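Local coordinates for protein aminotransferase (Neisseria meningitidis Z2491, PDB 3JTX) that binds pyridoxal 5'-phosphate covalently and, as a class I/II aminotransferase, probably transfers amino groups between amino acids and 2-oxo acids, at residues F107-L112 / E134-L139; P121-P126 / T169-V174; N127-I132 / I144-C149; V165-K170 / D198-I203. All blocks are in the same frame, centred on the assembly; numbering follows the deposited sequence.

Contact 1 (F107-L112 / E134-L139)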
loop_
_atom_site.group_PDB
_atom_site.type_symbol
_atom_site.label_atom_id
_atom_site.label_comp_id
_atom_site.label_asym_id
_atom_site.label_seq_id
_atom_site.Cartn_x
_atom_site.Cartn_y
_atom_site.Cartn_z
ATOM N N PHE A 107 6.960 3.684 -7.089
ATOM C CA PHE A 107 7.862 3.622 -8.223
ATOM C C PHE A 107 8.881 4.767 -8.189
ATOM O O PHE A 107 10.078 4.559 -8.367
ATOM C CB PHE A 107 7.137 3.569 -9.576
ATOM C CG PHE A 107 8.078 3.295 -10.705
ATOM C CD1 PHE A 107 8.659 2.036 -10.838
ATOM C CD2 PHE A 107 8.463 4.301 -11.577
ATOM C CE1 PHE A 107 9.596 1.774 -11.823
ATOM C CE2 PHE A 107 9.403 4.043 -12.583
ATOM C CZ PHE A 107 9.964 2.795 -12.706
ATOM N N VAL A 108 8.402 5.967 -7.906
ATOM C CA VAL A 108 9.277 7.133 -7.772
ATOM C C VAL A 108 10.345 6.914 -6.689
ATOM O O VAL A 108 11.543 7.194 -6.916
ATOM C CB VAL A 108 8.454 8.408 -7.505
ATOM C CG1 VAL A 108 9.360 9.588 -7.092
ATOM C CG2 VAL A 108 7.639 8.743 -8.745
ATOM N N GLN A 109 9.946 6.370 -5.537
ATOM C CA GLN A 109 10.941 6.131 -4.474
ATOM C C GLN A 109 12.093 5.244 -4.977
ATOM O O GLN A 109 13.259 5.527 -4.670
ATOM C CB GLN A 109 10.333 5.508 -3.206
ATOM C CG GLN A 109 9.169 6.254 -2.588
ATOM C CD GLN A 109 9.359 7.759 -2.536
ATOM O OE1 GLN A 109 10.202 8.269 -1.784
ATOM N NE2 GLN A 109 8.574 8.490 -3.337
ATOM N N THR A 110 11.778 4.209 -5.755
ATOM C CA THR A 110 12.801 3.304 -6.293
ATOM C C THR A 110 13.714 3.966 -7.340
ATOM O O THR A 110 14.872 3.568 -7.516
ATOM C CB THR A 110 12.188 2.051 -6.953
ATOM O OG1 THR A 110 11.643 2.391 -8.238
ATOM C CG2 THR A 110 11.088 1.424 -6.078
ATOM N N VAL A 111 13.201 4.961 -8.047
ATOM C CA VAL A 111 13.984 5.651 -9.063
ATOM C C VAL A 111 14.955 6.676 -8.454
ATOM O O VAL A 111 16.039 6.904 -8.995
ATOM C CB VAL A 111 13.045 6.292 -10.108
ATOM C CG1 VAL A 111 13.819 7.207 -11.044
ATOM C CG2 VAL A 111 12.309 5.169 -10.880
ATOM N N LEU A 112 14.580 7.275 -7.327
ATOM C CA LEU A 112 15.388 8.292 -6.671
ATOM C C LEU A 112 16.307 7.627 -5.623
ATOM O O LEU A 112 15.860 6.838 -4.797
ATOM C CB LEU A 112 14.471 9.364 -6.064
ATOM C CG LEU A 112 13.558 10.091 -7.072
ATOM C CD1 LEU A 112 12.625 11.062 -6.380
ATOM C CD2 LEU A 112 14.380 10.838 -8.151
ATOM N N GLU A 134 4.402 15.760 -7.188
ATOM C CA GLU A 134 5.232 16.625 -6.358
ATOM C C GLU A 134 5.632 15.935 -5.055
ATOM O O GLU A 134 6.801 15.902 -4.692
ATOM C CB GLU A 134 4.480 17.910 -6.038
ATOM C CG GLU A 134 5.263 18.837 -5.123
ATOM C CD GLU A 134 4.420 19.983 -4.575
ATOM O OE1 GLU A 134 3.248 19.773 -4.164
ATOM O OE2 GLU A 134 4.966 21.092 -4.533
ATOM N N GLY A 135 4.653 15.386 -4.342
ATOM C CA GLY A 135 4.935 14.735 -3.069
ATOM C C GLY A 135 5.903 13.573 -3.189
ATOM O O GLY A 135 6.819 13.433 -2.380
ATOM N N ALA A 136 5.690 12.729 -4.192
ATOM C CA ALA A 136 6.502 11.526 -4.378
ATOM C C ALA A 136 7.953 11.905 -4.635
ATOM O O ALA A 136 8.876 11.322 -4.060
ATOM C CB ALA A 136 5.938 10.676 -5.549
ATOM N N THR A 137 8.146 12.904 -5.498
ATOM C CA THR A 137 9.467 13.390 -5.841
ATOM C C THR A 137 10.183 13.956 -4.621
ATOM O O THR A 137 11.295 13.531 -4.315
ATOM C CB THR A 137 9.383 14.440 -6.969
ATOM O OG1 THR A 137 8.789 13.826 -8.130
ATOM C CG2 THR A 137 10.787 15.009 -7.296
ATOM N N LEU A 138 9.527 14.872 -3.907
ATOM C CA LEU A 138 10.157 15.553 -2.762
ATOM C C LEU A 138 10.418 14.582 -1.608
ATOM O O LEU A 138 11.513 14.569 -1.037
ATOM C CB LEU A 138 9.326 16.770 -2.319
ATOM C CG LEU A 138 9.282 17.932 -3.334
ATOM C CD1 LEU A 138 8.434 19.108 -2.843
ATOM C CD2 LEU A 138 10.691 18.420 -3.722
ATOM N N LEU A 139 9.443 13.739 -1.285
ATOM C CA LEU A 139 9.659 12.737 -0.240
ATOM C C LEU A 139 10.731 11.718 -0.631
ATOM O O LEU A 139 11.395 11.186 0.244
ATOM C CB LEU A 139 8.362 12.038 0.170
ATOM C CG LEU A 139 7.395 12.948 0.932
ATOM C CD1 LEU A 139 5.982 12.367 0.898
ATOM C CD2 LEU A 139 7.888 13.185 2.375
#
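V108 meets A136 where helices 100-111 and 131-139 lie next to each other on one face of the mixed sheet, an alpha/beta layering expected of the large domain of fold type I pyridoxal-phosphate enzymes. The two short segments run nearly the same way, 31° apart, and their axes come within 8.8 Å. Alanine suits this spacing because its lone methyl lets the backbones approach, with CA of V108 6.2 Å from CA of A136.

Nonpolar groups carry the packing. CG1 of V108 stands anti to the backbone N (chi1 169°), which carries it to 3.9 Å from CB of A136. L112, the first residue past the end of its helix, reaches across with one branch, and its CD1 rests against a backbone carbonyl, 3.5 Å from O of T137. Beneath both helices, V108, L112 and T137 press on I123 of strand 122-127, while T137 ties its hydroxyl to Y133 O in its own helix.

One polar link joins the segments. The bent chain of Q109 brings NE2 to 2.9 Å from O of A136 in a fairly straight hydrogen bond (159°), with the donor close to the plane of its own amide but tilted from that of the carbonyl. NE2 also bonds F105 O, so two carbonyls hold the amide group. Its oxygen, OE1, lies 3.7 Å from the carbonyl carbon C of L139.

Contact 2 (P121-P126 / T169-V174)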
loop_
_atom_site.group_PDB
_atom_site.type_symbol
_atom_site.label_atom_id
_atom_site.label_comp_id
_atom_site.label_asym_id
_atom_site.label_seq_id
_atom_site.Cartn_x
_atom_site.Cartn_y
_atom_site.Cartn_z
ATOM N N PRO A 121 19.008 14.258 -7.967
ATOM C CA PRO A 121 18.261 13.818 -9.142
ATOM C C PRO A 121 16.995 14.634 -9.349
ATOM O O PRO A 121 16.386 15.090 -8.379
ATOM C CB PRO A 121 17.940 12.358 -8.820
ATOM C CG PRO A 121 17.849 12.323 -7.330
ATOM C CD PRO A 121 18.814 13.350 -6.821
ATOM N N ALA A 122 16.609 14.799 -10.614
ATOM C CA ALA A 122 15.453 15.578 -10.996
ATOM C C ALA A 122 14.325 14.697 -11.553
ATOM O O ALA A 122 14.562 13.647 -12.174
ATOM C CB ALA A 122 15.848 16.630 -12.030
ATOM N N ILE A 123 13.101 15.137 -11.325
ATOM C CA ILE A 123 11.927 14.590 -12.019
ATOM C C ILE A 123 11.195 15.753 -12.658
ATOM O O ILE A 123 11.141 16.854 -12.078
ATOM C CB ILE A 123 11.015 13.816 -11.047
ATOM C CG1 ILE A 123 11.695 12.485 -10.688
ATOM C CG2 ILE A 123 9.626 13.603 -11.633
ATOM C CD1 ILE A 123 10.907 11.618 -9.738
ATOM N N VAL A 124 10.661 15.537 -13.865
ATOM C CA VAL A 124 9.921 16.583 -14.575
ATOM C C VAL A 124 8.426 16.245 -14.582
ATOM O O VAL A 124 8.057 15.114 -14.878
ATOM C CB VAL A 124 10.409 16.773 -16.024
ATOM C CG1 VAL A 124 9.524 17.812 -16.738
ATOM C CG2 VAL A 124 11.870 17.230 -16.062
ATOM N N SER A 125 7.590 17.236 -14.243
ATOM C CA SER A 125 6.137 17.109 -14.153
ATOM C C SER A 125 5.449 18.143 -15.025
ATOM O O SER A 125 5.983 19.227 -15.226
ATOM C CB SER A 125 5.673 17.321 -12.697
ATOM O OG SER A 125 4.249 17.444 -12.596
ATOM N N PRO A 126 4.239 17.832 -15.529
ATOM C CA PRO A 126 3.466 18.908 -16.134
ATOM C C PRO A 126 3.093 19.946 -15.075
ATOM O O PRO A 126 3.171 19.659 -13.862
ATOM C CB PRO A 126 2.219 18.187 -16.656
ATOM C CG PRO A 126 2.084 17.017 -15.741
ATOM C CD PRO A 126 3.484 16.568 -15.519
ATOM N N THR A 169 17.811 14.283 -15.052
ATOM C CA THR A 169 16.411 13.876 -14.955
ATOM C C THR A 169 16.262 12.363 -15.037
ATOM O O THR A 169 16.668 11.742 -16.020
ATOM C CB THR A 169 15.545 14.563 -16.029
ATOM O OG1 THR A 169 15.520 15.971 -15.777
ATOM C CG2 THR A 169 14.096 14.017 -16.022
ATOM N N LYS A 170 15.645 11.773 -14.014
ATOM C CA LYS A 170 15.521 10.321 -13.917
ATOM C C LYS A 170 14.168 9.816 -14.382
ATOM O O LYS A 170 14.028 8.652 -14.764
ATOM C CB LYS A 170 15.756 9.867 -12.464
ATOM C CG LYS A 170 17.076 10.359 -11.839
ATOM C CD LYS A 170 18.308 9.857 -12.586
ATOM C CE LYS A 170 19.577 10.541 -12.095
ATOM N NZ LYS A 170 20.755 10.259 -12.983
ATOM N N LEU A 171 13.158 10.678 -14.325
ATOM C CA LEU A 171 11.802 10.284 -14.666
ATOM C C LEU A 171 11.031 11.515 -15.117
ATOM O O LEU A 171 11.275 12.622 -14.640
ATOM C CB LEU A 171 11.113 9.631 -13.458
ATOM C CG LEU A 171 9.715 9.045 -13.647
ATOM C CD1 LEU A 171 9.536 7.740 -12.886
ATOM C CD2 LEU A 171 8.639 10.072 -13.244
ATOM N N VAL A 172 10.141 11.315 -16.082
ATOM C CA VAL A 172 9.231 12.348 -16.533
ATOM C C VAL A 172 7.822 11.801 -16.379
ATOM O O VAL A 172 7.558 10.664 -16.774
ATOM C CB VAL A 172 9.536 12.681 -18.004
ATOM C CG1 VAL A 172 8.431 13.457 -18.639
ATOM C CG2 VAL A 172 10.889 13.429 -18.108
ATOM N N PHE A 173 6.918 12.582 -15.790
ATOM C CA PHE A 173 5.489 12.216 -15.741
ATOM C C PHE A 173 4.736 12.782 -16.949
ATOM O O PHE A 173 4.970 13.927 -17.347
ATOM C CB PHE A 173 4.805 12.807 -14.515
ATOM C CG PHE A 173 5.205 12.181 -13.224
ATOM C CD1 PHE A 173 4.786 10.906 -12.908
ATOM C CD2 PHE A 173 5.974 12.886 -12.312
ATOM C CE1 PHE A 173 5.139 10.325 -11.696
ATOM C CE2 PHE A 173 6.321 12.312 -11.089
ATOM C CZ PHE A 173 5.898 11.035 -10.795
ATOM N N VAL A 174 3.841 11.983 -17.512
ATOM C CA VAL A 174 2.809 12.456 -18.441
ATOM C C VAL A 174 1.439 12.110 -17.848
ATOM O O VAL A 174 1.251 11.036 -17.297
ATOM C CB VAL A 174 2.966 11.818 -19.845
ATOM C CG1 VAL A 174 1.760 12.171 -20.755
ATOM C CG2 VAL A 174 4.273 12.238 -20.480
#
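I123 and L171 lie side by side and point the same way, with CG2 of I123 4.0 Å from CD2 of L171. The same CG2 meets the F173 ring obliquely, 3.6 Å from CE2, while L171 CD2 sits over the centre of that ring, 3.6 Å above its plane. These bulky apolar groups suit the side of the sheet covered by helices 100-111 and 131-139, where V108 and T137 pack on I123 and F173, and F107 on L171.

On the other face the side chains are smaller. V124 and T169 cross at about a right angle, CG2 of V124 lying 3.9 Å from OG1 of T169, whose hydroxyl is bonded to V165 O. Here A122, V124 and V172 face V165 and W166 of helix 163-167.

Between the faces, K170 N binds A122 O at 2.8 Å, V124 N binds L171 O at 3.1 Å and F173 N binds V124 O at 2.9 Å. Strand 169-175 has a beta bulge, one residue more than its neighbour between the A122-T169 and V124-V172 pairs, and the buried N of L171 finds no partner. Parallel strands so sandwiched between helices are characteristic of the alpha/beta large domain of fold type I aminotransferases.

Contact 3 (N127-I132 / I144-C149)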
loop_
_atom_site.group_PDB
_atom_site.type_symbol
_atom_site.label_atom_id
_atom_site.label_comp_id
_atom_site.label_asym_id
_atom_site.label_seq_id
_atom_site.Cartn_x
_atom_site.Cartn_y
_atom_site.Cartn_z
ATOM N N ASN A 127 2.718 21.138 -15.538
ATOM C CA ASN A 127 2.270 22.226 -14.665
ATOM C C ASN A 127 1.170 22.995 -15.399
ATOM O O ASN A 127 1.449 23.606 -16.435
ATOM C CB ASN A 127 3.435 23.134 -14.327
ATOM C CG ASN A 127 3.150 24.071 -13.166
ATOM O OD1 ASN A 127 2.388 23.751 -12.245
ATOM N ND2 ASN A 127 3.818 25.238 -13.181
ATOM N N PRO A 128 -0.087 22.948 -14.889
ATOM C CA PRO A 128 -0.578 22.352 -13.635
ATOM C C PRO A 128 -0.291 20.857 -13.463
ATOM O O PRO A 128 -0.203 20.110 -14.455
ATOM C CB PRO A 128 -2.097 22.601 -13.687
ATOM C CG PRO A 128 -2.273 23.735 -14.590
ATOM C CD PRO A 128 -1.186 23.580 -15.638
ATOM N N PHE A 129 -0.158 20.437 -12.201
ATOM C CA PHE A 129 0.275 19.078 -11.866
ATOM C C PHE A 129 -0.727 18.356 -10.968
ATOM O O PHE A 129 -1.633 18.963 -10.406
ATOM C CB PHE A 129 1.669 19.111 -11.207
ATOM C CG PHE A 129 1.726 19.838 -9.887
ATOM C CD1 PHE A 129 1.908 21.217 -9.841
ATOM C CD2 PHE A 129 1.633 19.144 -8.687
ATOM C CE1 PHE A 129 1.960 21.891 -8.632
ATOM C CE2 PHE A 129 1.703 19.808 -7.470
ATOM C CZ PHE A 129 1.857 21.188 -7.443
ATOM N N TYR A 130 -0.556 17.044 -10.857
ATOM C CA TYR A 130 -1.294 16.227 -9.897
ATOM C C TYR A 130 -0.423 16.076 -8.668
ATOM O O TYR A 130 0.757 15.719 -8.767
ATOM C CB TYR A 130 -1.631 14.856 -10.501
ATOM C CG TYR A 130 -2.398 13.891 -9.617
ATOM C CD1 TYR A 130 -3.651 14.210 -9.104
ATOM C CD2 TYR A 130 -1.894 12.617 -9.356
ATOM C CE1 TYR A 130 -4.373 13.280 -8.327
ATOM C CE2 TYR A 130 -2.607 11.685 -8.576
ATOM C CZ TYR A 130 -3.832 12.019 -8.062
ATOM O OH TYR A 130 -4.513 11.083 -7.284
ATOM N N GLN A 131 -1.028 16.370 -7.518
ATOM C CA GLN A 131 -0.401 16.364 -6.179
ATOM C C GLN A 131 0.681 15.307 -5.946
ATOM O O GLN A 131 1.786 15.632 -5.477
ATOM C CB GLN A 131 -1.522 16.200 -5.106
ATOM C CG GLN A 131 -2.419 14.866 -5.278
ATOM C CD GLN A 131 -3.956 15.080 -5.139
ATOM O OE1 GLN A 131 -4.675 14.259 -4.535
ATOM N NE2 GLN A 131 -4.447 16.170 -5.693
ATOM N N ILE A 132 0.380 14.048 -6.285
ATOM C CA ILE A 132 1.277 12.918 -6.017
ATOM C C ILE A 132 2.629 13.102 -6.707
ATOM O O ILE A 132 3.651 12.742 -6.161
ATOM C CB ILE A 132 0.650 11.555 -6.459
ATOM C CG1 ILE A 132 -0.499 11.159 -5.530
ATOM C CG2 ILE A 132 1.700 10.449 -6.478
ATOM C CD1 ILE A 132 -0.102 11.046 -4.082
ATOM N N ILE A 144 11.873 18.572 -8.000
ATOM C CA ILE A 144 10.785 18.604 -8.983
ATOM C C ILE A 144 10.915 19.815 -9.908
ATOM O O ILE A 144 11.173 20.935 -9.454
ATOM C CB ILE A 144 9.374 18.530 -8.341
ATOM C CG1 ILE A 144 8.316 18.400 -9.452
ATOM C CG2 ILE A 144 9.105 19.750 -7.430
ATOM C CD1 ILE A 144 7.085 17.617 -9.080
ATOM N N HIS A 145 10.775 19.564 -11.211
ATOM C CA HIS A 145 10.860 20.588 -12.223
ATOM C C HIS A 145 9.613 20.532 -13.084
ATOM O O HIS A 145 9.024 19.468 -13.254
ATOM C CB HIS A 145 12.134 20.417 -13.045
ATOM C CG HIS A 145 13.381 20.711 -12.270
ATOM N ND1 HIS A 145 14.034 21.922 -12.345
ATOM C CD2 HIS A 145 14.076 19.965 -11.381
ATOM C CE1 HIS A 145 15.090 21.903 -11.551
ATOM N NE2 HIS A 145 15.138 20.727 -10.954
ATOM N N PHE A 146 9.191 21.685 -13.595
ATOM C CA PHE A 146 7.868 21.831 -14.197
ATOM C C PHE A 146 7.912 22.234 -15.664
ATOM O O PHE A 146 8.574 23.201 -16.029
ATOM C CB PHE A 146 7.041 22.831 -13.368
ATOM C CG PHE A 146 6.701 22.324 -11.990
ATOM C CD1 PHE A 146 5.743 21.335 -11.820
ATOM C CD2 PHE A 146 7.337 22.831 -10.869
ATOM C CE1 PHE A 146 5.437 20.851 -10.555
ATOM C CE2 PHE A 146 7.040 22.353 -9.608
ATOM C CZ PHE A 146 6.076 21.373 -9.441
ATOM N N ALA A 147 7.233 21.451 -16.506
ATOM C CA ALA A 147 7.001 21.778 -17.909
ATOM C C ALA A 147 5.585 22.355 -18.023
ATOM O O ALA A 147 4.601 21.616 -17.896
ATOM C CB ALA A 147 7.151 20.543 -18.790
ATOM N N ASN A 148 5.487 23.666 -18.248
ATOM C CA ASN A 148 4.196 24.365 -18.277
ATOM C C ASN A 148 3.331 23.959 -19.451
ATOM O O ASN A 148 3.845 23.647 -20.534
ATOM C CB ASN A 148 4.378 25.888 -18.297
ATOM C CG ASN A 148 4.877 26.438 -16.982
ATOM O OD1 ASN A 148 4.902 25.755 -15.953
ATOM N ND2 ASN A 148 5.316 27.686 -17.016
ATOM N N CYS A 149 2.019 23.973 -19.217
ATOM C CA CYS A 149 1.016 23.543 -20.190
ATOM C C CYS A 149 0.073 24.700 -20.557
ATOM O O CYS A 149 -1.021 24.816 -20.003
ATOM C CB CYS A 149 0.222 22.388 -19.592
ATOM S SG CYS A 149 1.255 20.977 -19.202
#
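N127 holds CG anti to its backbone N (chi1 -165°), which sets CG, and with it the amide, next to N148, whereas F129 carries CG between the backbone N and the carbonyl carbon (chi1 63°), the crowded position, on the side where its ring meets that of F146. The two asparagine side chains point the same way, and ND2 of N127 donates to OD1 of N148 at 3.0 Å, the donor tilted from the carbonyl plane. ND2 also bonds R361 O, and N148 ND2 bonds T363 OG1, so both amides also bond to the loop that holds R361 and T363. Asparagine fits such a place because one short side chain offers both a donor and an acceptor.

The rings of F129 and F146 meet obliquely, their planes 38° apart and their centroids 5.2 Å from each other. CD1 of F129 touches CE1 of F146 at 3.6 Å, and CZ of F146 lies over one face of the F129 ring, toward its rim. At the edge of that ring, in its plane, sits N127 OD1. Farther back, CB of F146 packs 3.7 Å from CB of N127.

All this belongs to a beta-alpha-beta unit, strand 122-127, helix 131-139 and strand 143-148, at the point where the first strand ends and the chain turns toward the helix. The turn begins with a cis peptide bond before P128. Just ahead of it, N127 O accepts from C149 N at 2.9 Å, while N127 N gives only a weak bond to A147 O. The thiol of C149 also closes on this backbone, SG lying 3.8 Å from N127 O.

Contact 4 (V165-K170 / D198-I203)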
loop_
_atom_site.group_PDB
_atom_site.type_symbol
_atom_site.label_atom_id
_atom_site.label_comp_id
_atom_site.label_asym_id
_atom_site.label_seq_id
_atom_site.Cartn_x
_atom_site.Cartn_y
_atom_site.Cartn_z
ATOM N N VAL A 165 19.301 20.522 -16.171
ATOM C CA VAL A 165 18.277 19.712 -15.510
ATOM C C VAL A 165 18.060 18.399 -16.260
ATOM O O VAL A 165 18.033 17.341 -15.641
ATOM C CB VAL A 165 16.951 20.464 -15.407
ATOM C CG1 VAL A 165 15.845 19.553 -14.839
ATOM C CG2 VAL A 165 17.132 21.723 -14.549
ATOM N N TRP A 166 17.897 18.458 -17.586
ATOM C CA TRP A 166 17.668 17.220 -18.357
ATOM C C TRP A 166 18.733 16.173 -18.072
ATOM O O TRP A 166 18.417 15.001 -17.925
ATOM C CB TRP A 166 17.578 17.462 -19.870
ATOM C CG TRP A 166 16.274 17.993 -20.332
ATOM C CD1 TRP A 166 16.056 19.180 -20.969
ATOM C CD2 TRP A 166 14.985 17.375 -20.181
ATOM N NE1 TRP A 166 14.711 19.342 -21.214
ATOM C CE2 TRP A 166 14.034 18.244 -20.749
ATOM C CE3 TRP A 166 14.549 16.166 -19.630
ATOM C CZ2 TRP A 166 12.669 17.949 -20.769
ATOM C CZ3 TRP A 166 13.195 15.873 -19.642
ATOM C CH2 TRP A 166 12.268 16.763 -20.205
ATOM N N LYS A 167 19.994 16.598 -17.969
ATOM C CA LYS A 167 21.080 15.654 -17.728
ATOM C C LYS A 167 20.965 14.918 -16.387
ATOM O O LYS A 167 21.511 13.829 -16.254
ATOM C CB LYS A 167 22.431 16.344 -17.843
ATOM C CG LYS A 167 22.813 16.705 -19.273
ATOM C CD LYS A 167 24.112 17.510 -19.315
ATOM C CE LYS A 167 24.601 17.701 -20.748
ATOM N NZ LYS A 167 25.917 18.394 -20.815
ATOM N N ARG A 168 20.251 15.515 -15.424
ATOM C CA ARG A 168 20.005 14.918 -14.111
ATOM C C ARG A 168 18.601 14.297 -13.978
ATOM O O ARG A 168 18.230 13.883 -12.883
ATOM C CB ARG A 168 20.106 15.986 -13.001
ATOM C CG ARG A 168 21.394 16.741 -12.928
ATOM C CD ARG A 168 21.480 17.614 -11.663
ATOM N NE ARG A 168 20.771 18.884 -11.810
ATOM C CZ ARG A 168 19.708 19.267 -11.106
ATOM N NH1 ARG A 168 19.173 18.488 -10.177
ATOM N NH2 ARG A 168 19.172 20.455 -11.339
ATOM N N THR A 169 17.811 14.283 -15.052
ATOM C CA THR A 169 16.411 13.876 -14.955
ATOM C C THR A 169 16.262 12.363 -15.037
ATOM O O THR A 169 16.668 11.742 -16.020
ATOM C CB THR A 169 15.545 14.563 -16.029
ATOM O OG1 THR A 169 15.520 15.971 -15.777
ATOM C CG2 THR A 169 14.096 14.017 -16.022
ATOM N N LYS A 170 15.645 11.773 -14.014
ATOM C CA LYS A 170 15.521 10.321 -13.917
ATOM C C LYS A 170 14.168 9.816 -14.382
ATOM O O LYS A 170 14.028 8.652 -14.764
ATOM C CB LYS A 170 15.756 9.867 -12.464
ATOM C CG LYS A 170 17.076 10.359 -11.839
ATOM C CD LYS A 170 18.308 9.857 -12.586
ATOM C CE LYS A 170 19.577 10.541 -12.095
ATOM N NZ LYS A 170 20.755 10.259 -12.983
ATOM N N ASP A 198 15.493 9.419 -25.720
ATOM C CA ASP A 198 16.663 8.868 -26.409
ATOM C C ASP A 198 17.893 9.691 -26.120
ATOM O O ASP A 198 18.981 9.161 -26.041
ATOM C CB ASP A 198 16.452 8.801 -27.934
ATOM C CG ASP A 198 15.482 7.710 -28.330
ATOM O OD1 ASP A 198 15.301 6.769 -27.547
ATOM O OD2 ASP A 198 14.889 7.791 -29.416
ATOM N N LYS A 199 17.710 10.991 -25.964
ATOM C CA LYS A 199 18.830 11.895 -25.715
ATOM C C LYS A 199 19.335 11.767 -24.266
ATOM O O LYS A 199 20.543 11.698 -24.030
ATOM C CB LYS A 199 18.381 13.328 -26.007
ATOM C CG LYS A 199 19.480 14.367 -25.952
ATOM C CD LYS A 199 19.087 15.592 -26.784
ATOM C CE LYS A 199 20.035 16.757 -26.584
ATOM N NZ LYS A 199 21.395 16.477 -27.117
ATOM N N TYR A 200 18.411 11.701 -23.307
ATOM C CA TYR A 200 18.757 11.842 -21.879
ATOM C C TYR A 200 18.541 10.604 -21.012
ATOM O O TYR A 200 19.070 10.550 -19.906
ATOM C CB TYR A 200 17.990 13.011 -21.265
ATOM C CG TYR A 200 18.367 14.343 -21.842
ATOM C CD1 TYR A 200 19.658 14.841 -21.689
ATOM C CD2 TYR A 200 17.443 15.111 -22.528
ATOM C CE1 TYR A 200 20.015 16.054 -22.209
ATOM C CE2 TYR A 200 17.788 16.349 -23.053
ATOM C CZ TYR A 200 19.085 16.810 -22.889
ATOM O OH TYR A 200 19.467 18.024 -23.401
ATOM N N GLY A 201 17.758 9.631 -21.473
ATOM C CA GLY A 201 17.674 8.329 -20.801
ATOM C C GLY A 201 16.775 8.174 -19.575
ATOM O O GLY A 201 16.871 7.163 -18.866
ATOM N N PHE A 202 15.894 9.139 -19.321
ATOM C CA PHE A 202 14.941 9.041 -18.211
ATOM C C PHE A 202 13.854 7.987 -18.504
ATOM O O PHE A 202 13.670 7.573 -19.641
ATOM C CB PHE A 202 14.257 10.388 -17.938
ATOM C CG PHE A 202 13.643 11.021 -19.160
ATOM C CD1 PHE A 202 12.410 10.601 -19.634
ATOM C CD2 PHE A 202 14.297 12.056 -19.829
ATOM C CE1 PHE A 202 11.845 11.193 -20.766
ATOM C CE2 PHE A 202 13.742 12.647 -20.952
ATOM C CZ PHE A 202 12.509 12.210 -21.422
ATOM N N ILE A 203 13.138 7.597 -17.451
ATOM C CA ILE A 203 11.999 6.704 -17.526
ATOM C C ILE A 203 10.781 7.569 -17.741
ATOM O O ILE A 203 10.717 8.671 -17.205
ATOM C CB ILE A 203 11.853 5.918 -16.195
ATOM C CG1 ILE A 203 13.012 4.939 -16.054
ATOM C CG2 ILE A 203 10.516 5.190 -16.105
ATOM C CD1 ILE A 203 13.243 4.470 -14.614
HETATM O O HOH W 1 18.577 10.018 -17.125
#
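An aromatic cluster of W166, Y200 and F202 joins the end of helix 163-167 to the end of helix 187-200. CB of W166 stands over the centre of the Y200 ring, 3.3 Å from its centroid and 10° off the normal, a CH-pi contact, while K199 CG covers the opposite face. The indole's five-membered ring is nearly parallel to the phenol, yet slid so far that they barely overlap. At the far rim of the indole, CZ3 of W166 touches CE2 of F202 at 3.5 Å. Large flat side chains suit this junction because they offer one another broad apolar surfaces.

The cluster lies within the beta-alpha-beta unit of strand 169-175, helix 187-200 and strand 203-207. G201 is the first residue past helix 187-200, and its positive phi favours glycine; the chain then joins the sheet: I203 N binds K170 O at 3.0 Å, almost straight at 177°, from above the carbonyl plane. A water donates to T169 O at 2.8 Å and to Y200 O at 2.9 Å, bridging the two segments. R168 N comes to V165 O from the face of the carbonyl plane opposite to that used by the T169 hydroxyl.

From the N terminus, helix 100-111 opens contact 1, strand 122-127 opens contact 2, and its end, with the turn beyond, contact 3. Helix 131-139 then closes contact 1, so it crosses contacts 2 and 3. Contact 3 closes at strand 143-148, wholly within the longer loop that contact 2 completes at strand 169-175. Contact 4 opens at the end of helix 163-167, shares T169 and K170 with contact 2, and closes where helix 187-200 leads into strand 203-207. Contacts 2, 3 and 4 reach one sheet, joined by backbone pairs such as S125 N with H145 O and V172 N with I203 O. Contact 1 covers one face of it, and contact 4's aromatic residues lie toward the other.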